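Local coordinates for protein geranyltranstransferase (Agrobacterium tumefaciens, PDB 2H8O) that probably catalyses the condensation of geranyl diphosphate with isopentenyl diphosphate to give farnesyl diphosphate, as a polyprenyl synthetase, at residues F39-E51 and G85-V97. Sequence-based numbering, arbitrary orientation. Where two conformers were deposited one is given.
Sequences FETRLRENAAKTE and GKRLRPFLVIESV
The ring of F91 is held on both faces: the edge of F39 meets one in a T-shaped stack, centroids 5.0 Å apart and planes at 72°, while E95 CG covers the other. R42 CB lies at its rim in the ring plane. With CG anti to its backbone N (chi1 167°), F91 enters as a knob among F39, R42, L43 and N46, a site suited to a flat, apolar group. The helical segments 39-51 and 88-97 cross at 97° within the all-helical fold of polyprenyl synthetases, and I322 touches both R42 and F91. Beyond the ring's rim, E95 OE2 takes two donors: R42 NH1 at 2.8 Å, on the syn side but well out of the carboxylate plane, and N46 ND2 at 3.0 Å on the anti lone pair, the amide almost coplanar with the carboxylate. Bends at chi2 and chi3 let R42 bond E45 through NE. I94 CD1 packs against N46 CB and T50 OG1. At the N-cap of helix 88-99, R87 CG lies 3.5 Å from A47 CB, small enough to admit it; R87 NE donates a nearly straight 2.8 Å hydrogen bond to the anti lone pair of E51 OE2, within a salt bridge, and NH1 pairs with E115.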
loop_
_atom_site.group_PDB
_atom_site.type_symbol
_atom_site.label_atom_id
_atom_site.label_comp_id
_atom_site.label_asym_id
_atom_site.label_seq_id
_atom_site.Cartn_x
_atom_site.Cartn_y
_atom_site.Cartn_z
ATOM N N PHE A 39 26.831 -15.010 10.871
ATOM C CA PHE A 39 25.459 -14.640 10.552
ATOM C C PHE A 39 24.794 -13.845 11.678
ATOM O O PHE A 39 24.208 -12.804 11.412
ATOM C CB PHE A 39 24.597 -15.863 10.219
ATOM C CG PHE A 39 23.134 -15.557 10.196
ATOM C CD1 PHE A 39 22.555 -14.974 9.086
ATOM C CD2 PHE A 39 22.351 -15.790 11.303
ATOM C CE1 PHE A 39 21.215 -14.673 9.063
ATOM C CE2 PHE A 39 21.003 -15.474 11.292
ATOM C CZ PHE A 39 20.435 -14.917 10.177
ATOM N N GLU A 40 24.876 -14.343 12.913
ATOM C CA GLU A 40 24.139 -13.730 14.032
ATOM C C GLU A 40 24.590 -12.295 14.223
ATOM O O GLU A 40 23.777 -11.402 14.479
ATOM C CB GLU A 40 24.370 -14.499 15.332
ATOM C CG GLU A 40 23.932 -15.970 15.296
ATOM C CD GLU A 40 22.680 -16.240 16.105
ATOM O OE1 GLU A 40 21.576 -15.987 15.572
ATOM O OE2 GLU A 40 22.798 -16.721 17.259
ATOM N N THR A 41 25.896 -12.088 14.108
ATOM C CA THR A 41 26.498 -10.773 14.257
ATOM C C THR A 41 26.052 -9.836 13.136
ATOM O O THR A 41 25.662 -8.689 13.400
ATOM C CB THR A 41 28.050 -10.884 14.308
ATOM O OG1 THR A 41 28.436 -11.618 15.478
ATOM C CG2 THR A 41 28.721 -9.516 14.380
ATOM N N ARG A 42 26.089 -10.305 11.895
ATOM C CA ARG A 42 25.628 -9.484 10.782
ATOM C C ARG A 42 24.129 -9.220 10.870
ATOM O O ARG A 42 23.675 -8.144 10.504
ATOM C CB ARG A 42 25.991 -10.108 9.436
ATOM C CG ARG A 42 25.587 -9.253 8.231
ATOM C CD ARG A 42 26.213 -7.869 8.225
ATOM N NE ARG A 42 27.660 -8.012 8.246
ATOM C CZ ARG A 42 28.408 -8.286 7.181
ATOM N NH1 ARG A 42 27.873 -8.401 5.980
ATOM N NH2 ARG A 42 29.715 -8.426 7.321
ATOM N N LEU A 43 23.356 -10.207 11.330
ATOM C CA LEU A 43 21.902 -10.007 11.524
ATOM C C LEU A 43 21.655 -8.833 12.479
ATOM O O LEU A 43 20.826 -7.961 12.212
ATOM C CB LEU A 43 21.228 -11.281 12.057
ATOM C CG LEU A 43 19.698 -11.182 12.218
ATOM C CD1 LEU A 43 18.985 -10.952 10.881
ATOM C CD2 LEU A 43 19.167 -12.427 12.903
ATOM N N ARG A 44 22.370 -8.836 13.595
ATOM C CA ARG A 44 22.262 -7.751 14.586
ATOM C C ARG A 44 22.738 -6.412 14.030
ATOM O O ARG A 44 22.119 -5.376 14.303
ATOM C CB ARG A 44 23.006 -8.088 15.875
ATOM C CG ARG A 44 22.396 -9.224 16.694
ATOM C CD ARG A 44 23.023 -9.375 18.076
ATOM N NE ARG A 44 24.485 -9.250 18.084
ATOM C CZ ARG A 44 25.357 -10.260 18.057
ATOM N NH1 ARG A 44 24.974 -11.536 18.008
ATOM N NH2 ARG A 44 26.648 -9.976 18.064
ATOM N N GLU A 45 23.826 -6.423 13.261
ATOM C CA GLU A 45 24.359 -5.204 12.631
ATOM C C GLU A 45 23.375 -4.612 11.651
ATOM O O GLU A 45 23.118 -3.399 11.658
ATOM C CB GLU A 45 25.664 -5.476 11.866
ATOM C CG GLU A 45 26.847 -5.727 12.703
ATOM C CD GLU A 45 28.034 -6.366 11.936
ATOM O OE1 GLU A 45 28.054 -6.399 10.686
ATOM O OE2 GLU A 45 28.955 -6.834 12.614
ATOM N N ASN A 46 22.852 -5.466 10.778
ATOM C CA ASN A 46 21.901 -5.014 9.786
ATOM C C ASN A 46 20.606 -4.593 10.447
ATOM O O ASN A 46 19.950 -3.686 9.971
ATOM C CB ASN A 46 21.685 -6.069 8.672
ATOM C CG ASN A 46 22.891 -6.169 7.757
ATOM O OD1 ASN A 46 23.772 -5.286 7.769
ATOM N ND2 ASN A 46 22.955 -7.246 6.959
ATOM N N ALA A 47 20.228 -5.282 11.527
ATOM C CA ALA A 47 19.011 -4.908 12.265
ATOM C C ALA A 47 19.169 -3.496 12.802
ATOM O O ALA A 47 18.285 -2.644 12.642
ATOM C CB ALA A 47 18.735 -5.894 13.386
ATOM N N ALA A 48 20.306 -3.226 13.434
ATOM C CA ALA A 48 20.579 -1.890 13.970
ATOM C C ALA A 48 20.621 -0.786 12.890
ATOM O O ALA A 48 20.060 0.293 13.073
ATOM C CB ALA A 48 21.867 -1.892 14.804
ATOM N N LYS A 49 21.282 -1.047 11.762
ATOM C CA LYS A 49 21.285 -0.085 10.655
ATOM C C LYS A 49 19.883 0.200 10.140
ATOM O O LYS A 49 19.537 1.341 9.870
ATOM C CB LYS A 49 22.131 -0.615 9.502
ATOM C CG LYS A 49 23.611 -0.616 9.774
ATOM C CD LYS A 49 24.401 -1.048 8.548
ATOM C CE LYS A 49 25.908 -1.044 8.795
ATOM N NZ LYS A 49 26.640 -1.803 7.723
ATOM N N THR A 50 19.097 -0.860 9.983
ATOM C CA THR A 50 17.741 -0.739 9.439
ATOM C C THR A 50 16.870 0.022 10.442
ATOM O O THR A 50 16.139 0.930 10.075
ATOM C CB THR A 50 17.125 -2.114 9.104
ATOM O OG1 THR A 50 17.963 -2.806 8.158
ATOM C CG2 THR A 50 15.744 -1.950 8.486
ATOM N N GLU A 51 16.980 -0.342 11.715
ATOM C CA GLU A 51 16.259 0.381 12.759
ATOM C C GLU A 51 16.599 1.869 12.821
ATOM O O GLU A 51 15.719 2.694 13.082
ATOM C CB GLU A 51 16.438 -0.317 14.102
ATOM C CG GLU A 51 15.701 -1.633 14.161
ATOM C CD GLU A 51 16.198 -2.598 15.241
ATOM O OE1 GLU A 51 17.088 -2.223 16.068
ATOM O OE2 GLU A 51 15.696 -3.749 15.244
ATOM N N GLY A 85 10.414 -7.857 15.237
ATOM C CA GLY A 85 11.318 -9.005 15.320
ATOM C C GLY A 85 12.756 -8.722 14.939
ATOM O O GLY A 85 13.242 -7.608 15.074
ATOM N N LYS A 86 13.423 -9.762 14.436
ATOM C CA LYS A 86 14.869 -9.767 14.295
ATOM C C LYS A 86 15.406 -9.206 12.957
ATOM O O LYS A 86 16.622 -9.201 12.738
ATOM C CB LYS A 86 15.392 -11.197 14.505
ATOM C CG LYS A 86 15.093 -11.766 15.904
ATOM C CD LYS A 86 15.380 -10.776 17.022
ATOM C CE LYS A 86 15.556 -11.459 18.379
ATOM N NZ LYS A 86 16.938 -12.020 18.545
ATOM N N ARG A 87 14.520 -8.715 12.092
ATOM C CA ARG A 87 14.902 -8.004 10.881
ATOM C C ARG A 87 15.584 -8.905 9.833
ATOM O O ARG A 87 16.425 -8.458 9.070
ATOM C CB ARG A 87 15.783 -6.784 11.186
ATOM C CG ARG A 87 15.351 -5.970 12.384
ATOM C CD ARG A 87 13.925 -5.424 12.300
ATOM N NE ARG A 87 13.658 -4.620 13.482
ATOM C CZ ARG A 87 12.477 -4.116 13.833
ATOM N NH1 ARG A 87 11.397 -4.336 13.102
ATOM N NH2 ARG A 87 12.388 -3.408 14.955
ATOM N N LEU A 88 15.145 -10.150 9.745
ATOM C CA LEU A 88 15.647 -11.054 8.705
ATOM C C LEU A 88 15.395 -10.523 7.300
ATOM O O LEU A 88 16.229 -10.690 6.403
ATOM C CB LEU A 88 15.012 -12.436 8.854
ATOM C CG LEU A 88 15.421 -13.448 7.799
ATOM C CD1 LEU A 88 16.912 -13.731 7.879
ATOM C CD2 LEU A 88 14.602 -14.731 7.926
ATOM N N ARG A 89 14.222 -9.935 7.063
ATOM C CA ARG A 89 13.903 -9.501 5.698
ATOM C C ARG A 89 14.856 -8.371 5.203
ATOM O O ARG A 89 15.456 -8.498 4.129
ATOM C CB ARG A 89 12.415 -9.169 5.566
ATOM C CG ARG A 89 11.597 -10.451 5.689
ATOM C CD ARG A 89 10.127 -10.221 5.957
ATOM N NE ARG A 89 9.443 -11.471 6.307
ATOM C CZ ARG A 89 9.524 -12.061 7.494
ATOM N NH1 ARG A 89 10.254 -11.533 8.485
ATOM N NH2 ARG A 89 8.869 -13.189 7.710
ATOM N N PRO A 90 15.022 -7.288 5.991
ATOM C CA PRO A 90 16.062 -6.326 5.631
ATOM C C PRO A 90 17.469 -6.922 5.510
ATOM O O PRO A 90 18.230 -6.515 4.641
ATOM C CB PRO A 90 16.025 -5.298 6.765
ATOM C CG PRO A 90 14.908 -5.608 7.588
ATOM C CD PRO A 90 14.210 -6.831 7.133
ATOM N N PHE A 91 17.806 -7.872 6.379
ATOM C CA PHE A 91 19.093 -8.536 6.310
ATOM C C PHE A 91 19.296 -9.121 4.916
ATOM O O PHE A 91 20.360 -8.958 4.289
ATOM C CB PHE A 91 19.193 -9.639 7.365
ATOM C CG PHE A 91 20.346 -10.554 7.163
ATOM C CD1 PHE A 91 21.556 -10.336 7.802
ATOM C CD2 PHE A 91 20.237 -11.645 6.311
ATOM C CE1 PHE A 91 22.623 -11.213 7.589
ATOM C CE2 PHE A 91 21.310 -12.498 6.108
ATOM C CZ PHE A 91 22.476 -12.284 6.743
ATOM N N LEU A 92 18.264 -9.812 4.424
ATOM C CA LEU A 92 18.361 -10.491 3.138
ATOM C C LEU A 92 18.501 -9.494 1.981
ATOM O O LEU A 92 19.285 -9.716 1.038
ATOM C CB LEU A 92 17.167 -11.433 2.925
ATOM C CG LEU A 92 17.132 -12.662 3.853
ATOM C CD1 LEU A 92 15.751 -13.327 3.815
ATOM C CD2 LEU A 92 18.230 -13.658 3.493
ATOM N N VAL A 93 17.774 -8.383 2.045
ATOM C CA VAL A 93 17.919 -7.326 1.039
ATOM C C VAL A 93 19.358 -6.763 1.026
ATOM O O VAL A 93 20.050 -6.724 -0.022
ATOM C CB VAL A 93 16.914 -6.196 1.244
ATOM C CG1 VAL A 93 17.168 -5.092 0.207
ATOM C CG2 VAL A 93 15.466 -6.723 1.151
ATOM N N ILE A 94 19.811 -6.348 2.198
ATOM C CA ILE A 94 21.143 -5.771 2.358
ATOM C C ILE A 94 22.210 -6.737 1.842
ATOM O O ILE A 94 23.140 -6.342 1.129
ATOM C CB ILE A 94 21.389 -5.426 3.849
ATOM C CG1 ILE A 94 20.499 -4.236 4.272
ATOM C CG2 ILE A 94 22.878 -5.109 4.099
ATOM C CD1 ILE A 94 20.346 -4.070 5.757
ATOM N N GLU A 95 22.098 -8.005 2.222
ATOM C CA GLU A 95 23.148 -8.977 1.876
ATOM C C GLU A 95 23.072 -9.455 0.416
ATOM O O GLU A 95 24.089 -9.763 -0.189
ATOM C CB GLU A 95 23.191 -10.121 2.887
ATOM C CG GLU A 95 23.600 -9.638 4.309
ATOM C CD GLU A 95 24.989 -8.941 4.345
ATOM O OE1 GLU A 95 25.888 -9.318 3.550
ATOM O OE2 GLU A 95 25.215 -8.033 5.197
ATOM N N SER A 96 21.870 -9.482 -0.153
ATOM C CA SER A 96 21.717 -9.757 -1.586
ATOM C C SER A 96 22.353 -8.624 -2.387
ATOM O O SER A 96 23.109 -8.859 -3.343
ATOM C CB SER A 96 20.245 -9.909 -1.971
ATOM O OG SER A 96 20.119 -10.179 -3.359
ATOM N N VAL A 97 22.075 -7.391 -1.971
ATOM C CA VAL A 97 22.682 -6.237 -2.610
ATOM C C VAL A 97 24.219 -6.317 -2.511
ATOM O O VAL A 97 24.914 -6.099 -3.512
ATOM C CB VAL A 97 22.163 -4.911 -2.020
ATOM C CG1 VAL A 97 22.942 -3.734 -2.590
ATOM C CG2 VAL A 97 20.648 -4.731 -2.312
HETATM O O HOH W 1 28.541 -8.474 3.240
HETATM O O HOH W 2 19.053 -7.481 9.893
#